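Local coordinates for 3-deoxy-D-manno-octulosonate 8-phosphate phosphatase KdsC (PDB 4HGP), which catalyses the magnesium-dependent hydrolysis of 3-deoxy-D-manno-octulosonate 8-phosphate to 3-deoxy-D-manno-octulosonate and inorganic phosphate, a step of lipopolysaccharide biosynthesis, at the interface of chains A and B. Coordinates in Å, arbitrary orientation; residue numbers count along the deposited sequence, not the author numbering. Chains: chain A/B, 3-deoxy-D-manno-octulosonate 8-phosphate phosphatase KdsC.

The interface of chains A and B. Residues chain A 33-36, 145; chain B 21-25.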
loop_
_atom_site.group_PDB
_atom_site.type_symbol
_atom_site.label_atom_id
_atom_site.label_comp_id
_atom_site.label_asym_id
_atom_site.label_seq_id
_atom_site.Cartn_x
_atom_site.Cartn_y
_atom_site.Cartn_z
ATOM N N ILE A 33 2.978 10.710 8.467
ATOM C CA ILE A 33 3.969 9.763 7.964
ATOM C C ILE A 33 4.234 10.049 6.491
ATOM O O ILE A 33 3.309 10.380 5.753
ATOM C CB ILE A 33 3.513 8.285 8.173
ATOM C CG1 ILE A 33 3.607 7.920 9.659
ATOM C CG2 ILE A 33 4.372 7.333 7.374
ATOM C CD1 ILE A 33 3.277 6.473 9.973
ATOM N N LYS A 34 5.505 9.995 6.084
ATOM C CA LYS A 34 5.851 9.966 4.659
ATOM C C LYS A 34 6.562 8.654 4.381
ATOM O O LYS A 34 7.429 8.242 5.152
ATOM C CB LYS A 34 6.750 11.139 4.241
ATOM C CG LYS A 34 6.201 12.522 4.499
ATOM C CD LYS A 34 7.080 13.578 3.858
ATOM C CE LYS A 34 6.954 13.580 2.343
ATOM N NZ LYS A 34 5.553 13.761 1.851
ATOM N N SER A 35 6.190 8.001 3.283
ATOM C CA SER A 35 6.770 6.718 2.921
ATOM C C SER A 35 7.727 6.851 1.722
ATOM O O SER A 35 7.311 7.112 0.596
ATOM C CB SER A 35 5.656 5.703 2.641
ATOM O OG SER A 35 4.783 5.579 3.758
ATOM N N PHE A 36 9.021 6.691 1.983
ATOM C CA PHE A 36 10.023 6.731 0.927
ATOM C C PHE A 36 10.428 5.309 0.559
ATOM O O PHE A 36 10.039 4.360 1.224
ATOM C CB PHE A 36 11.236 7.561 1.367
ATOM C CG PHE A 36 10.875 8.940 1.861
ATOM C CD1 PHE A 36 10.783 10.007 0.981
ATOM C CD2 PHE A 36 10.614 9.166 3.207
ATOM C CE1 PHE A 36 10.443 11.266 1.440
ATOM C CE2 PHE A 36 10.270 10.424 3.667
ATOM C CZ PHE A 36 10.196 11.479 2.776
ATOM N N LYS A 145 8.124 3.509 -5.980
ATOM C CA LYS A 145 8.405 2.086 -6.113
ATOM C C LYS A 145 9.797 1.811 -6.688
ATOM O O LYS A 145 10.097 0.694 -7.085
ATOM C CB LYS A 145 7.333 1.424 -6.978
ATOM C CG LYS A 145 5.896 1.620 -6.482
ATOM C CD LYS A 145 5.659 0.957 -5.133
ATOM C CE LYS A 145 4.240 1.214 -4.644
ATOM N NZ LYS A 145 4.096 1.007 -3.174
ATOM N N ASP B 21 8.108 -4.197 1.770
ATOM C CA ASP B 21 8.024 -3.897 0.338
ATOM C C ASP B 21 8.964 -2.767 -0.100
ATOM O O ASP B 21 8.847 -2.244 -1.206
ATOM C CB ASP B 21 6.575 -3.602 -0.091
ATOM C CG ASP B 21 6.077 -2.248 0.382
ATOM O OD1 ASP B 21 6.740 -1.623 1.220
ATOM O OD2 ASP B 21 5.005 -1.800 -0.097
ATOM N N GLY B 22 9.891 -2.395 0.774
ATOM C CA GLY B 22 10.868 -1.375 0.449
ATOM C C GLY B 22 10.538 -0.002 1.001
ATOM O O GLY B 22 11.393 0.895 1.001
ATOM N N GLN B 23 9.298 0.177 1.454
ATOM C CA GLN B 23 8.865 1.458 1.986
ATOM C C GLN B 23 9.449 1.743 3.356
ATOM O O GLN B 23 9.421 0.898 4.245
ATOM C CB GLN B 23 7.345 1.546 2.065
ATOM C CG GLN B 23 6.653 1.768 0.730
ATOM C CD GLN B 23 5.146 1.914 0.871
ATOM O OE1 GLN B 23 4.619 3.025 0.967
ATOM N NE2 GLN B 23 4.443 0.788 0.881
ATOM N N LEU B 24 9.972 2.953 3.519
ATOM C CA LEU B 24 10.423 3.413 4.827
ATOM C C LEU B 24 9.461 4.505 5.284
ATOM O O LEU B 24 9.346 5.565 4.653
ATOM C CB LEU B 24 11.876 3.903 4.762
ATOM C CG LEU B 24 12.924 2.890 4.262
ATOM C CD1 LEU B 24 14.184 3.572 3.755
ATOM C CD2 LEU B 24 13.282 1.865 5.321
ATOM N N HIS B 25 8.729 4.223 6.358
ATOM C CA HIS B 25 7.675 5.117 6.810
ATOM C C HIS B 25 8.228 6.055 7.861
ATOM O O HIS B 25 8.293 5.713 9.037
ATOM C CB HIS B 25 6.482 4.335 7.376
ATOM C CG HIS B 25 5.930 3.303 6.440
ATOM N ND1 HIS B 25 5.639 3.567 5.120
ATOM C CD2 HIS B 25 5.612 2.004 6.642
ATOM C CE1 HIS B 25 5.170 2.473 4.548
ATOM N NE2 HIS B 25 5.147 1.510 5.448
HETATM O O HOH W 1 5.291 -1.604 -3.095
#
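The hydroxyl OG of A:Ser35 lies 2.6 Å from ND1 of B:His25, a short hydrogen bond from strand 30-37 of one subunit to strand 23-27 of the next; which of the two atoms donates is not decided by the structure. With OG beside its own backbone N (chi1 -56°), the hydroxyl turns towards ND1 and meets it tilted from the ring plane, while CB of the serine lies at the imidazole edge, in plane. The amide oxygen OE1 of B:Gln23 also reaches that ring in plane and comes to 3.3 Å from CB of A:Ser35, so the serine side chain packs against two neighbours of chain B. At the root of the histidine side chain, CG2 of A:Ile33 touches CB of B:His25 at 3.7 Å, the two side chains crossing obliquely.

The site illustrates how backbone pairing sets the register and side chains add specificity. A:Phe36 and B:Leu24 exchange a reciprocal pair of hydrogen bonds, N of A:Phe36 to O of B:Leu24 at 2.9 Å and N of B:Leu24 to O of A:Phe36 at 2.7 Å. This antiparallel bridge and the next, A:Ser35 with B:His25, bring hydroxyl and imidazole together.

At the loop end, the extended chain of B:Gln23 (chi2 -177°) carries NE2 to the syn lone pair of OD2 of B:Asp21, at 2.8 Å. Backbone N of B:Gln23 reaches OD1 from above the carboxylate plane, so both carboxylate oxygens are held. A water 3.0 Å from OD2 of B:Asp21 also hydrogen bonds NZ of A:Lys145; the opposite charges may add a modest attraction without direct contact. Register from backbone, specificity from side chains: together they join two subunits of the homotetramer through strands paired across their boundary.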